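Local coordinates for protein TRNA threonylcarbamoyladenosine dehydratase (Escherichia coli, PDB 4D79) that catalyses the ATP-dependent dehydration of threonylcarbamoyladenosine at position 37 of tRNAs reading codons that begin with adenine, giving its cyclic form, at residues E47-R51 with T52-A56; Q165-L169 with A170-Q174; F238-T242 with M243-T247. One frame throughout, in Å; residues are numbered along the deposited sequence. Where two conformers were deposited one is given.

Interaction 1: E47-R51 with T52-A56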
loop_
_atom_site.group_PDB
_atom_site.type_symbol
_atom_site.label_atom_id
_atom_site.label_comp_id
_atom_site.label_asym_id
_atom_site.label_seq_id
_atom_site.Cartn_x
_atom_site.Cartn_y
_atom_site.Cartn_z
ATOM N N GLU B 47 4.078 1.249 8.865
ATOM C CA GLU B 47 2.808 1.959 8.825
ATOM C C GLU B 47 1.643 1.006 9.055
ATOM O O GLU B 47 0.761 1.258 9.880
ATOM C CB GLU B 47 2.656 2.681 7.478
ATOM C CG GLU B 47 1.349 3.447 7.292
ATOM C CD GLU B 47 1.405 4.858 7.832
ATOM O OE1 GLU B 47 2.470 5.231 8.376
ATOM O OE2 GLU B 47 0.397 5.602 7.675
ATOM N N ALA B 48 1.628 -0.099 8.332
ATOM C CA ALA B 48 0.516 -1.031 8.436
ATOM C C ALA B 48 0.423 -1.664 9.835
ATOM O O ALA B 48 -0.689 -1.885 10.354
ATOM C CB ALA B 48 0.669 -2.107 7.374
ATOM N N LEU B 49 1.562 -1.981 10.443
ATOM C CA LEU B 49 1.550 -2.524 11.810
ATOM C C LEU B 49 0.940 -1.527 12.792
ATOM O O LEU B 49 0.115 -1.884 13.632
ATOM C CB LEU B 49 2.957 -2.870 12.242
ATOM C CG LEU B 49 3.629 -4.005 11.517
ATOM C CD1 LEU B 49 5.117 -3.986 11.879
ATOM C CD2 LEU B 49 3.004 -5.321 11.827
ATOM N N ALA B 50 1.368 -0.273 12.712
ATOM C CA ALA B 50 0.832 0.747 13.582
ATOM C C ALA B 50 -0.682 0.899 13.404
ATOM O O ALA B 50 -1.428 1.028 14.394
ATOM C CB ALA B 50 1.561 2.064 13.317
ATOM N N ARG B 51 -1.151 0.876 12.150
ATOM C CA ARG B 51 -2.552 1.096 11.847
ATOM C C ARG B 51 -3.404 -0.142 12.069
ATOM O O ARG B 51 -4.624 -0.065 11.937
ATOM C CB ARG B 51 -2.721 1.593 10.408
ATOM C CG ARG B 51 -2.147 3.002 10.196
ATOM C CD ARG B 51 -2.721 3.688 8.956
ATOM N NE ARG B 51 -2.111 4.997 8.820
ATOM C CZ ARG B 51 -2.456 6.073 9.509
ATOM N NH1 ARG B 51 -3.457 6.036 10.365
ATOM N NH2 ARG B 51 -1.795 7.201 9.332
ATOM N N THR B 52 -2.807 -1.266 12.429
ATOM C CA THR B 52 -3.565 -2.455 12.782
ATOM C C THR B 52 -3.450 -2.773 14.274
ATOM O O THR B 52 -3.729 -3.897 14.695
ATOM C CB THR B 52 -3.139 -3.629 11.903
ATOM O OG1 THR B 52 -2.996 -3.199 10.529
ATOM C CG2 THR B 52 -4.148 -4.727 11.912
ATOM N N GLY B 53 -3.079 -1.791 15.092
ATOM C CA GLY B 53 -3.138 -1.973 16.522
ATOM C C GLY B 53 -2.031 -2.815 17.111
ATOM O O GLY B 53 -2.216 -3.352 18.193
ATOM N N ILE B 54 -0.892 -2.955 16.430
ATOM C CA ILE B 54 0.272 -3.631 17.017
ATOM C C ILE B 54 0.837 -2.781 18.151
ATOM O O ILE B 54 1.101 -1.589 17.990
ATOM C CB ILE B 54 1.318 -3.932 15.932
ATOM C CG1 ILE B 54 0.751 -4.945 14.929
ATOM C CG2 ILE B 54 2.579 -4.436 16.532
ATOM C CD1 ILE B 54 0.569 -6.358 15.481
ATOM N N GLY B 55 1.023 -3.398 19.321
ATOM C CA GLY B 55 1.265 -2.621 20.533
ATOM C C GLY B 55 2.691 -2.205 20.766
ATOM O O GLY B 55 2.931 -1.228 21.489
ATOM N N ALA B 56 3.640 -2.893 20.143
ATOM C CA ALA B 56 5.049 -2.562 20.272
ATOM C C ALA B 56 5.707 -2.851 18.937
ATOM O O ALA B 56 5.477 -3.902 18.326
ATOM C CB ALA B 56 5.760 -3.350 21.378
HETATM O O HOH W 1 -0.517 0.540 17.023
HETATM O O HOH W 2 -5.176 -1.882 9.503
#
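Thr52 and Ile54 fold back on Ala48 and Leu49 through a Schellman motif that ends helix 42-51, the helix between the first two parallel strands of the Rossmann-type ThiF fold. Gly53 is its C-prime residue: phi is positive (76°), a conformation glycine adopts without strain. The signature bonds are Ile54 N to Leu49 O, 3.2 Å, and a weak one from Gly53 N to Ala50 O. Leu49 O also accepts from Thr52 N, and the two donors come from opposite faces of its carbonyl plane.

Ile54 can be followed outward. Its CB lies 3.3 Å from Leu49 O. A chi1 of -65° swings CG1 to the side of its own amide, back over the last turn, where it meets Leu49 CD2 at 3.9 Å; CD1 lies beyond, 4.5 Å from the same Leu49 CD2. Branched and apolar, Ile54 joins Leu49 in the layer formed with Ile33 of strand 32-36 and with helix 242-266, where Leu257 meets Ile54 and Val253 meets Leu49.

Thr52 suits the turn because its short side chain carries a hydroxyl that curls back onto the helix: OG1 donates to Ala48 O at 2.7 Å, tilted 26° from the carbonyl plane. Next to it, Arg51 reaches one turn back to Glu47, NE to OE2 2.8 Å, with OE2 in the guanidinium plane; Arg92 is a second partner of OE2. Arg51 NH1 reaches Thr70 O and Ala76 O of the second subunit. A water bridges the cap by donating to Ala50 O and Ile54 O, each at 2.8 Å; a second donates to Thr52 OG1 at 2.7 Å.

Interaction 2: Q165-L169 with A170-Q174. With K (potassium ion), chain I.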
loop_
_atom_site.group_PDB
_atom_site.type_symbol
_atom_site.label_atom_id
_atom_site.label_comp_id
_atom_site.label_asym_id
_atom_site.label_seq_id
_atom_site.Cartn_x
_atom_site.Cartn_y
_atom_site.Cartn_z
ATOM N N GLN B 165 2.733 -12.315 -3.987
ATOM C CA GLN B 165 2.246 -13.463 -3.244
ATOM C C GLN B 165 3.350 -13.913 -2.287
ATOM O O GLN B 165 4.451 -13.355 -2.259
ATOM C CB GLN B 165 1.778 -14.577 -4.181
ATOM C CG GLN B 165 2.681 -14.830 -5.324
ATOM C CD GLN B 165 2.049 -15.702 -6.386
ATOM O OE1 GLN B 165 1.863 -16.894 -6.189
ATOM N NE2 GLN B 165 1.669 -15.091 -7.505
ATOM N N VAL B 166 3.037 -14.930 -1.490
ATOM C CA VAL B 166 3.929 -15.457 -0.461
ATOM C C VAL B 166 4.202 -16.920 -0.769
ATOM O O VAL B 166 3.263 -17.700 -0.968
ATOM C CB VAL B 166 3.325 -15.318 0.955
ATOM C CG1 VAL B 166 4.361 -15.714 2.009
ATOM C CG2 VAL B 166 2.838 -13.909 1.208
ATOM N N THR B 167 5.479 -17.303 -0.763
ATOM C CA THR B 167 5.844 -18.693 -0.955
ATOM C C THR B 167 7.156 -18.967 -0.206
ATOM O O THR B 167 7.783 -18.074 0.377
ATOM C CB THR B 167 5.953 -19.010 -2.464
ATOM O OG1 THR B 167 5.918 -20.424 -2.684
ATOM C CG2 THR B 167 7.217 -18.458 -3.054
ATOM N N ASP B 168 7.572 -20.220 -0.230
ATOM C CA ASP B 168 8.843 -20.564 0.380
ATOM C C ASP B 168 9.971 -19.936 -0.423
ATOM O O ASP B 168 9.938 -19.920 -1.659
ATOM C CB ASP B 168 9.034 -22.065 0.426
ATOM C CG ASP B 168 10.273 -22.459 1.205
ATOM O OD1 ASP B 168 10.165 -22.580 2.450
ATOM O OD2 ASP B 168 11.359 -22.627 0.594
ATOM N N LEU B 169 10.974 -19.431 0.299
ATOM C CA LEU B 169 12.093 -18.721 -0.326
ATOM C C LEU B 169 12.734 -19.539 -1.430
ATOM O O LEU B 169 13.223 -18.968 -2.411
ATOM C CB LEU B 169 13.127 -18.327 0.742
ATOM C CG LEU B 169 14.429 -17.661 0.247
ATOM C CD1 LEU B 169 14.132 -16.361 -0.526
ATOM C CD2 LEU B 169 15.396 -17.406 1.452
ATOM N N ALA B 170 12.713 -20.870 -1.313
ATOM C CA ALA B 170 13.285 -21.726 -2.347
ATOM C C ALA B 170 12.568 -21.632 -3.686
ATOM O O ALA B 170 13.156 -22.030 -4.707
ATOM C CB ALA B 170 13.260 -23.189 -1.927
ATOM N N LYS B 171 11.305 -21.208 -3.690
ATOM C CA LYS B 171 10.429 -21.303 -4.854
ATOM C C LYS B 171 10.116 -19.950 -5.483
ATOM O O LYS B 171 9.276 -19.869 -6.380
ATOM C CB LYS B 171 9.142 -22.051 -4.496
ATOM C CG LYS B 171 9.429 -23.452 -3.946
ATOM C CD LYS B 171 8.201 -24.369 -3.884
ATOM C CE LYS B 171 7.178 -24.011 -2.822
ATOM N NZ LYS B 171 6.050 -25.004 -2.839
ATOM N N THR B 172 10.789 -18.891 -5.075
ATOM C CA THR B 172 10.577 -17.617 -5.724
ATOM C C THR B 172 11.120 -17.633 -7.163
ATOM O O THR B 172 12.067 -18.356 -7.498
ATOM C CB THR B 172 11.241 -16.504 -4.918
ATOM O OG1 THR B 172 12.655 -16.646 -4.979
ATOM C CG2 THR B 172 10.775 -16.535 -3.466
ATOM N N ILE B 173 10.496 -16.827 -8.022
ATOM C CA ILE B 173 10.942 -16.598 -9.389
ATOM C C ILE B 173 11.063 -15.114 -9.646
ATOM O O ILE B 173 10.501 -14.286 -8.920
ATOM C CB ILE B 173 10.001 -17.195 -10.452
ATOM C CG1 ILE B 173 8.584 -16.595 -10.280
ATOM C CG2 ILE B 173 10.002 -18.718 -10.354
ATOM C CD1 ILE B 173 7.710 -16.713 -11.516
ATOM N N GLN B 174 11.794 -14.793 -10.717
ATOM C CA GLN B 174 11.910 -13.426 -11.224
ATOM C C GLN B 174 12.336 -12.470 -10.129
ATOM O O GLN B 174 11.762 -11.401 -9.941
ATOM C CB GLN B 174 10.619 -12.970 -11.912
ATOM C CG GLN B 174 10.476 -13.592 -13.313
ATOM C CD GLN B 174 11.404 -12.955 -14.346
ATOM O OE1 GLN B 174 11.940 -11.880 -14.131
ATOM N NE2 GLN B 174 11.667 -13.674 -15.428
HETATM K K K I . 9.185 -10.918 -9.853
HETATM O O HOH W 3 9.761 -10.611 -6.929
#
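Asp168 and Ala170 meet where strand 164-168, an outermost strand of the Rossmann-type sheet within this chain, turns into the loop before helix 176-189, and the bonds form an Asx turn superimposed on a type I beta turn, both beginning at Asp168. Asp168 OD2 accepts from Ala170 N at 2.9 Å, from 37° above the carboxylate plane, while Asp168 O accepts from Lys171 N at 2.8 Å in a fairly straight bond (164°). Aspartate suits this place because one short side chain takes an amide two residues on and its own carbonyl closes the turn. A chi1 of -173° swings the carboxylate away from its own amide and over the turn, and from there OD2 also comes to 3.2 Å from Ala170 CB.

Beside the turn, Lys171 runs across Thr167, with Lys171 CE 3.8 Å from Thr167 OG1. The methyls Thr167 CG2 and Thr172 CG2 touch loosely at 4.1 Å, while Thr172 OG1 is turned to Arg182.

Further out, backbone amides of the 199-201 loop hold the carboxylate: OD2 takes Leu199 N and OD1 takes Val201 N. Arg182 NH1 of helix 176-189 ties Leu169 O to Thr172 OG1. Beyond this, Gln158, Ser206 and Glu208 complete a potassium site with the end of the loop: Gln174 O binds the ion at 2.6 Å, and a water sits 3.0 Å from it.

Interaction 3: F238-T242 with M243-T247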
loop_
_atom_site.group_PDB
_atom_site.type_symbol
_atom_site.label_atom_id
_atom_site.label_comp_id
_atom_site.label_asym_id
_atom_site.label_seq_id
_atom_site.Cartn_x
_atom_site.Cartn_y
_atom_site.Cartn_z
ATOM N N PHE B 238 17.549 -0.801 -10.718
ATOM C CA PHE B 238 16.142 -0.938 -11.058
ATOM C C PHE B 238 15.357 0.231 -10.496
ATOM O O PHE B 238 15.706 0.797 -9.461
ATOM C CB PHE B 238 15.597 -2.261 -10.521
ATOM C CG PHE B 238 16.146 -3.467 -11.236
ATOM C CD1 PHE B 238 15.562 -3.931 -12.390
ATOM C CD2 PHE B 238 17.267 -4.128 -10.746
ATOM C CE1 PHE B 238 16.071 -5.035 -13.057
ATOM C CE2 PHE B 238 17.777 -5.222 -11.412
ATOM C CZ PHE B 238 17.178 -5.676 -12.566
ATOM N N GLY B 239 14.282 0.605 -11.202
ATOM C CA GLY B 239 13.335 1.565 -10.696
ATOM C C GLY B 239 12.364 0.915 -9.727
ATOM O O GLY B 239 12.367 -0.292 -9.515
ATOM N N ALA B 240 11.465 1.721 -9.187
ATOM C CA ALA B 240 10.502 1.177 -8.241
ATOM C C ALA B 240 9.286 2.079 -8.189
ATOM O O ALA B 240 9.366 3.252 -8.538
ATOM C CB ALA B 240 11.119 1.043 -6.851
ATOM N N ALA B 241 8.165 1.524 -7.724
ATOM C CA ALA B 241 6.948 2.313 -7.538
ATOM C C ALA B 241 6.304 1.998 -6.191
ATOM O O ALA B 241 6.265 0.839 -5.773
ATOM C CB ALA B 241 5.953 2.062 -8.666
ATOM N N THR B 242 5.759 3.042 -5.549
ATOM C CA THR B 242 5.024 2.892 -4.293
ATOM C C THR B 242 4.000 1.771 -4.373
ATOM O O THR B 242 3.868 0.967 -3.440
ATOM C CB THR B 242 4.321 4.210 -3.934
ATOM O OG1 THR B 242 5.320 5.148 -3.515
ATOM C CG2 THR B 242 3.305 3.989 -2.784
ATOM N N MET B 243 3.238 1.723 -5.477
ATOM C CA MET B 243 2.120 0.793 -5.557
ATOM C C MET B 243 2.572 -0.644 -5.377
ATOM O O MET B 243 1.800 -1.470 -4.876
ATOM C CB MET B 243 1.391 0.944 -6.906
ATOM C CG MET B 243 0.732 2.297 -7.107
ATOM S SD MET B 243 1.868 3.597 -7.631
ATOM C CE MET B 243 2.214 3.041 -9.307
ATOM N N VAL B 244 3.801 -0.963 -5.796
ATOM C CA VAL B 244 4.356 -2.304 -5.647
ATOM C C VAL B 244 5.123 -2.440 -4.338
ATOM O O VAL B 244 4.887 -3.384 -3.582
ATOM C CB VAL B 244 5.228 -2.662 -6.877
ATOM C CG1 VAL B 244 5.993 -3.963 -6.675
ATOM C CG2 VAL B 244 4.349 -2.781 -8.121
ATOM N N THR B 245 6.053 -1.520 -4.027
ATOM C CA THR B 245 6.904 -1.738 -2.863
ATOM C C THR B 245 6.077 -1.699 -1.586
ATOM O O THR B 245 6.274 -2.537 -0.703
ATOM C CB THR B 245 8.080 -0.737 -2.820
ATOM O OG1 THR B 245 7.602 0.583 -2.584
ATOM C CG2 THR B 245 8.895 -0.750 -4.137
ATOM N N ALA B 246 5.076 -0.805 -1.520
ATOM C CA ALA B 246 4.196 -0.773 -0.353
ATOM C C ALA B 246 3.373 -2.046 -0.267
ATOM O O ALA B 246 3.113 -2.552 0.837
ATOM C CB ALA B 246 3.258 0.432 -0.400
ATOM N N THR B 247 2.916 -2.558 -1.412
ATOM C CA THR B 247 2.120 -3.769 -1.344
ATOM C C THR B 247 2.956 -4.964 -0.884
ATOM O O THR B 247 2.404 -5.849 -0.229
ATOM C CB THR B 247 1.431 -4.022 -2.685
ATOM O OG1 THR B 247 0.568 -2.923 -2.960
ATOM C CG2 THR B 247 0.552 -5.260 -2.633
#
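Ala241 and Met243 meet on one side of the chain as it enters helix 242-266, and Ala240 and Thr245 meet on another. Met243 bends at both chi2 (80°) and chi3 (70°), a hook that turns its CE back along the chain to 3.9 Å from Ala241 CB. An unbranched, flexible methionine can curl in this way against a methyl group, and the pair lies at the dimer interface, where Tyr20 of the second subunit packs on Ala241 and Ser254 of that subunit packs on Met243.

Thr245 sets its CG2 against Ala240 CB, also at 3.9 Å. Its hydroxyl, held between backbone N and carbonyl carbon by a chi1 of 68°, is hydrogen-bonded to Gly40 O of the glycine-rich loop, which leaves CG2 turned to the loop that leads in. Whereas Met243 and Thr245 return to the methyls of Ala241 and Ala240, Thr242 points away from the following turn: OG1 bonds to Asn71 O and the side chain lies against Trp44. Asn71 ND2 in turn reaches Ala240 O. The small Ala246 puts its CB 3.1 Å from Thr242 O.

Backbone bonds start the helix. Ala241 O takes both Thr245 N, at 2.9 Å, and Val244 N, at 3.1 Å. Thr242 O takes Ala246 N, and at the next carbonyl, Met243 O, Thr247 OG1 donates at 2.7 Å.

With Ala241 at the N-cap position, this is a helix N-terminus whose cap offers no side-chain acceptor; it lies beside the ATP pocket, the side chain of Thr245 lying about 6 Å from the bound ATP, as part of the Rossmann-type nucleotide-binding fold of the HesA/MoeB/ThiF family.

Overall arrangement
Along the chain the three contacts come in series, all within the ThiF fold: interaction 1 ends helix 42-51, interaction 2 leaves strand 164-168, outermost in the sheet within this chain, and interaction 3 starts helix 242-266. Interactions 1 and 2 lie on opposite sides of the chain's centre, their centres 26 Å apart; interaction 3 is 21 Å from the first and 18 Å from the second, centre to centre. None touches another, but helix 242-266 links them: residues beyond its first turns pack on Leu49 and Ile54 and on Val166. Interactions 1 and 3 both meet the second subunit, where Met243 of one chain packs on Ala48 and Thr52 of the other; interaction 3 also lies near ATP, while interaction 2 leads to the potassium site.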